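Side-chain contacts in methylxanthine N3-demethylase NdmB (Pseudomonas putida, PDB 6ICL), which removes the N3-methyl group of theobromine and related methylxanthines as an iron-dependent Rieske oxygenase, releasing formaldehyde in bacterial caffeine degradation: residues R343-E348 with R361-T366; T183-R188 with M254-N259. All blocks are in the same frame, centred on the assembly; numbering follows the deposited sequence.

Contact 1 (R343-E348 with R361-T366); sequences RKWHKE and RDSVLT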
# COMPACT_ATOMS: atom_id res chain seq x y z
N ARG A 343 13.77 -1.94 -40.48
CA ARG A 343 14.28 -3.26 -40.13
C ARG A 343 15.45 -3.68 -41.02
O ARG A 343 16.44 -4.24 -40.53
CB ARG A 343 13.15 -4.28 -40.21
CG ARG A 343 12.04 -3.97 -39.24
CD ARG A 343 10.92 -4.95 -39.29
NE ARG A 343 9.97 -4.62 -38.25
CZ ARG A 343 9.24 -5.51 -37.58
NH1 ARG A 343 9.35 -6.79 -37.86
NH2 ARG A 343 8.41 -5.11 -36.63
N LYS A 344 15.36 -3.39 -42.33
CA LYS A 344 16.46 -3.73 -43.24
C LYS A 344 17.75 -3.06 -42.81
O LYS A 344 18.81 -3.70 -42.73
CB LYS A 344 16.12 -3.29 -44.67
CG LYS A 344 15.15 -4.17 -45.41
CD LYS A 344 15.27 -3.92 -46.93
CE LYS A 344 14.18 -4.64 -47.75
NZ LYS A 344 14.27 -6.14 -47.69
N TRP A 345 17.70 -1.76 -42.53
CA TRP A 345 18.93 -1.06 -42.21
C TRP A 345 19.44 -1.46 -40.83
O TRP A 345 20.65 -1.57 -40.64
CB TRP A 345 18.72 0.45 -42.31
CG TRP A 345 19.99 1.22 -42.48
CD1 TRP A 345 21.26 0.71 -42.55
CD2 TRP A 345 20.11 2.64 -42.61
NE1 TRP A 345 22.16 1.74 -42.70
CE2 TRP A 345 21.49 2.92 -42.75
CE3 TRP A 345 19.20 3.70 -42.61
CZ2 TRP A 345 21.97 4.22 -42.89
CZ3 TRP A 345 19.68 4.99 -42.76
CH2 TRP A 345 21.05 5.23 -42.91
N HIS A 346 18.54 -1.73 -39.88
CA HIS A 346 18.98 -2.24 -38.58
C HIS A 346 19.72 -3.57 -38.75
O HIS A 346 20.80 -3.76 -38.17
CB HIS A 346 17.79 -2.39 -37.63
CG HIS A 346 17.65 -1.26 -36.66
ND1 HIS A 346 18.19 -1.30 -35.39
CD2 HIS A 346 17.05 -0.05 -36.78
CE1 HIS A 346 17.92 -0.17 -34.76
NE2 HIS A 346 17.23 0.61 -35.58
N LYS A 347 19.17 -4.48 -39.55
CA LYS A 347 19.82 -5.78 -39.74
C LYS A 347 21.18 -5.64 -40.40
O LYS A 347 22.14 -6.30 -40.01
CB LYS A 347 18.93 -6.70 -40.60
CG LYS A 347 19.47 -8.13 -40.73
CD LYS A 347 19.55 -8.77 -39.36
CE LYS A 347 19.99 -10.23 -39.40
NZ LYS A 347 20.32 -10.74 -38.02
N GLU A 348 21.27 -4.76 -41.40
CA GLU A 348 22.53 -4.55 -42.09
C GLU A 348 23.57 -3.93 -41.16
O GLU A 348 24.74 -4.34 -41.15
CB GLU A 348 22.28 -3.67 -43.31
CG GLU A 348 23.52 -3.19 -44.04
CD GLU A 348 23.16 -2.23 -45.16
OE1 GLU A 348 22.07 -2.39 -45.78
OE2 GLU A 348 23.96 -1.29 -45.40
N ARG A 361 31.09 1.52 -41.31
CA ARG A 361 31.10 2.89 -41.83
C ARG A 361 30.40 2.97 -43.17
O ARG A 361 29.73 3.97 -43.47
CB ARG A 361 32.54 3.40 -41.94
CG ARG A 361 33.28 3.55 -40.61
CD ARG A 361 34.74 3.98 -40.80
NE ARG A 361 34.86 5.14 -41.67
CZ ARG A 361 34.89 6.40 -41.24
NH1 ARG A 361 34.80 6.66 -39.94
NH2 ARG A 361 35.00 7.39 -42.11
N ASP A 362 30.55 1.93 -44.00
CA ASP A 362 29.86 1.90 -45.28
C ASP A 362 28.35 1.85 -45.08
O ASP A 362 27.60 2.59 -45.74
CB ASP A 362 30.32 0.70 -46.11
CG ASP A 362 31.62 0.96 -46.85
OD1 ASP A 362 31.93 2.14 -47.13
OD2 ASP A 362 32.32 -0.02 -47.15
N SER A 363 27.90 0.98 -44.18
CA SER A 363 26.47 0.85 -43.93
C SER A 363 25.87 2.15 -43.40
O SER A 363 24.81 2.59 -43.86
CB SER A 363 26.22 -0.30 -42.96
OG SER A 363 24.83 -0.43 -42.72
N VAL A 364 26.56 2.80 -42.45
CA VAL A 364 26.07 4.07 -41.89
C VAL A 364 26.05 5.16 -42.96
O VAL A 364 25.07 5.88 -43.12
CB VAL A 364 26.92 4.51 -40.68
CG1 VAL A 364 26.54 5.91 -40.24
CG2 VAL A 364 26.81 3.54 -39.52
N LEU A 365 27.17 5.31 -43.68
CA LEU A 365 27.42 6.52 -44.46
C LEU A 365 26.96 6.45 -45.92
O LEU A 365 26.84 7.51 -46.55
CB LEU A 365 28.91 6.85 -44.42
CG LEU A 365 29.44 7.18 -43.03
CD1 LEU A 365 30.96 7.09 -43.03
CD2 LEU A 365 28.97 8.57 -42.62
N THR A 366 26.71 5.27 -46.47
CA THR A 366 26.34 5.17 -47.89
C THR A 366 24.91 5.64 -48.12
O THR A 366 23.96 5.01 -47.63
CB THR A 366 26.50 3.73 -48.38
OG1 THR A 366 27.88 3.35 -48.34
CG2 THR A 366 25.96 3.59 -49.80

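Contact 2 (T183-R188 with M254-N259); sequences TVAERR and MPYSVN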
# COMPACT_ATOMS: atom_id res chain seq x y z
N THR A 183 8.99 -1.95 -23.57
CA THR A 183 9.24 -2.57 -24.86
C THR A 183 10.63 -2.14 -25.29
O THR A 183 11.26 -1.30 -24.64
CB THR A 183 8.19 -2.15 -25.89
OG1 THR A 183 8.30 -2.98 -27.06
CG2 THR A 183 8.45 -0.69 -26.31
N VAL A 184 11.12 -2.71 -26.39
CA VAL A 184 12.42 -2.34 -26.91
C VAL A 184 12.28 -1.12 -27.81
O VAL A 184 11.20 -0.80 -28.32
CB VAL A 184 13.09 -3.51 -27.64
CG1 VAL A 184 13.45 -4.59 -26.64
CG2 VAL A 184 12.16 -4.07 -28.74
N ALA A 185 13.41 -0.44 -28.02
CA ALA A 185 13.38 0.84 -28.72
C ALA A 185 12.91 0.73 -30.18
O ALA A 185 12.31 1.68 -30.70
CB ALA A 185 14.78 1.48 -28.67
N GLU A 186 13.16 -0.40 -30.85
CA GLU A 186 12.66 -0.55 -32.23
C GLU A 186 11.14 -0.47 -32.27
O GLU A 186 10.57 0.14 -33.18
CB GLU A 186 13.13 -1.87 -32.85
CG GLU A 186 14.63 -1.97 -33.13
CD GLU A 186 15.43 -2.35 -31.87
OE1 GLU A 186 16.67 -2.19 -31.88
OE2 GLU A 186 14.82 -2.80 -30.87
N ARG A 187 10.45 -1.10 -31.30
CA ARG A 187 8.99 -1.05 -31.30
C ARG A 187 8.50 0.37 -31.11
O ARG A 187 7.44 0.75 -31.66
CB ARG A 187 8.42 -1.93 -30.18
CG ARG A 187 8.83 -3.38 -30.22
CD ARG A 187 8.02 -4.13 -31.21
NE ARG A 187 8.14 -5.58 -31.03
CZ ARG A 187 7.72 -6.44 -31.95
NH1 ARG A 187 7.18 -5.97 -33.07
NH2 ARG A 187 7.85 -7.75 -31.76
N ARG A 188 9.20 1.15 -30.29
CA ARG A 188 8.78 2.54 -30.08
C ARG A 188 8.94 3.37 -31.36
O ARG A 188 8.07 4.17 -31.71
CB ARG A 188 9.56 3.17 -28.93
CG ARG A 188 8.76 4.23 -28.17
CD ARG A 188 8.85 5.55 -28.86
NE ARG A 188 7.81 6.50 -28.47
CZ ARG A 188 6.60 6.54 -29.00
NH1 ARG A 188 6.23 5.66 -29.94
NH2 ARG A 188 5.73 7.45 -28.59
N MET A 254 19.46 7.30 -37.39
CA MET A 254 19.53 5.94 -36.89
C MET A 254 20.32 5.87 -35.59
O MET A 254 21.28 6.63 -35.39
CB MET A 254 20.15 5.04 -37.95
CG MET A 254 19.33 4.99 -39.24
SD MET A 254 17.80 4.04 -39.06
CE MET A 254 18.50 2.39 -38.92
N PRO A 255 19.97 4.93 -34.70
CA PRO A 255 18.98 3.87 -34.89
C PRO A 255 17.59 4.18 -34.38
O PRO A 255 16.71 3.40 -34.69
CB PRO A 255 19.57 2.70 -34.11
CG PRO A 255 20.83 3.24 -33.40
CD PRO A 255 20.71 4.73 -33.45
N TYR A 256 17.36 5.30 -33.68
CA TYR A 256 16.11 5.40 -32.93
C TYR A 256 15.50 6.80 -32.87
O TYR A 256 14.68 7.05 -31.97
CB TYR A 256 16.31 4.93 -31.48
CG TYR A 256 16.77 3.50 -31.30
CD1 TYR A 256 16.01 2.44 -31.81
CD2 TYR A 256 17.92 3.20 -30.59
CE1 TYR A 256 16.41 1.12 -31.64
CE2 TYR A 256 18.32 1.88 -30.41
CZ TYR A 256 17.55 0.85 -30.93
OH TYR A 256 17.94 -0.47 -30.76
N SER A 257 15.86 7.72 -33.75
CA SER A 257 15.32 9.07 -33.66
C SER A 257 14.34 9.35 -34.78
O SER A 257 14.40 8.76 -35.87
CB SER A 257 16.45 10.11 -33.69
OG SER A 257 17.39 9.79 -32.68
N VAL A 258 13.42 10.28 -34.51
CA VAL A 258 12.45 10.76 -35.49
C VAL A 258 12.32 12.27 -35.32
O VAL A 258 11.95 12.74 -34.24
CB VAL A 258 11.05 10.12 -35.34
CG1 VAL A 258 10.10 10.72 -36.41
CG2 VAL A 258 11.12 8.63 -35.47
N ASN A 259 12.59 13.01 -36.38
CA ASN A 259 12.25 14.43 -36.45
C ASN A 259 11.12 14.57 -37.46
O ASN A 259 11.32 14.35 -38.66
CB ASN A 259 13.47 15.27 -36.84
CG ASN A 259 13.18 16.75 -36.81
OD1 ASN A 259 13.38 17.43 -35.79
ND2 ASN A 259 12.68 17.28 -37.93

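Contact 1 (R343-E348 with R361-T366)
E348 and S363 mark the nearest approach of the two backbones, their CA atoms 6.9 Å apart where the helical segments 343-348 and 361-365 run antiparallel. The local axes come within 10.5 Å of each other and cross at -158°. Polar groups carry most of what meets between them. The indole of W345, its CG anti to the backbone N (chi1 -159°), stretches across to the other helix and meets it edge-on. Its NE1 donates to the backbone O of S363 at 3.0 Å, reaching that oxygen from above the carbonyl plane rather than within it, and the bond is bent, with an N-H...O angle of 137°. Farther along the same edge, W345 CZ2 lies 3.5 Å from the O of V364, so two carbonyls from the last turn of the second helix border the ring. These segments belong to helices 337-355 and 357-365, a C-terminal helical hairpin with a very short connection. S363 OG is used twice. It donates to E348 OE2 at 2.9 Å, meeting the carboxylate from above its plane, and accepts a weak, bent bond from W345 NE1. The extended side chain of E348 runs alongside the serine, its CG 3.3 Å from S363 OG. One turn further along helix 337-355, L349 and S352 also pack against S363, and L349 touches V364 as well. R221 ties the two partners of this serine together from outside, with a salt bridge to E348 OE1 and a cation-pi contact to W345.

Contact 2 (T183-R188 with M254-N259)
Y256 OH donates a hydrogen bond to E186 OE1, the polar link between these segments. The modelled separation of 2.4 Å is very short, and its exact value is doubtful. E186 OE2 takes no comparable part, standing 3.9 Å from Y256 OH. The carboxylate is turned 71° from the plane of the phenol. The bend at chi2 (81°) swings the E186 carboxylate round to the hydroxyl, while its CG, 3.9 Å from Y256 CE1, lies in the plane of the ring at its edge. The phenol is thus met at its edge by the glutamate, while its faces are occupied by small apolar groups. Over one face sits the methyl of A185, in a CH-pi contact with CB 3.5 Å from the ring centroid and almost on the ring normal. The opposite face carries P255 CB, 3.8 Å above the plane and over its centre. P255 follows a cis peptide bond in the short connection between strands 246-253 and 257-264, neighbours in the seven-stranded antiparallel sheet of the catalytic domain, which has the helix-grip fold as in other Rieske oxygenases. Helix 185-192, which starts just after V184 at its N-cap, is fastened to that connection, and the chain runs on from it to the iron ligands H197 and H202. Replacing Y256 by a phenylalanine would keep a ring between A185 and P255 but would probably leave the buried E186 carboxylate without its hydroxyl mate. The methyl and the proline on opposite faces are likely to limit tilting of the ring, and the buried carboxylate takes up the phenol's donor hydrogen, so that a polar bond is kept beside an apolar sandwich.

The two contacts lie with their centres about 15 Å apart and follow one another in sequence, contact 2 closing before contact 1 opens. Helix 337-355 joins them: W345 and E348 carry contact 1, while H346 points away from helix 357-365 and hydrogen-bonds through NE2 to P255 O at 3.0 Å. M254 packs against both W345 and H346. Helix 337-355 is thus laid against the strand connection of the seven-stranded sheet and, through H346 and E186, against helix 185-192. R343 and R187 both form salt bridges to E330, and both approach R85 of the second subunit, a residue of that subunit's [2Fe-2S] pocket, which places this corner of the catalytic domain at the subunit interface.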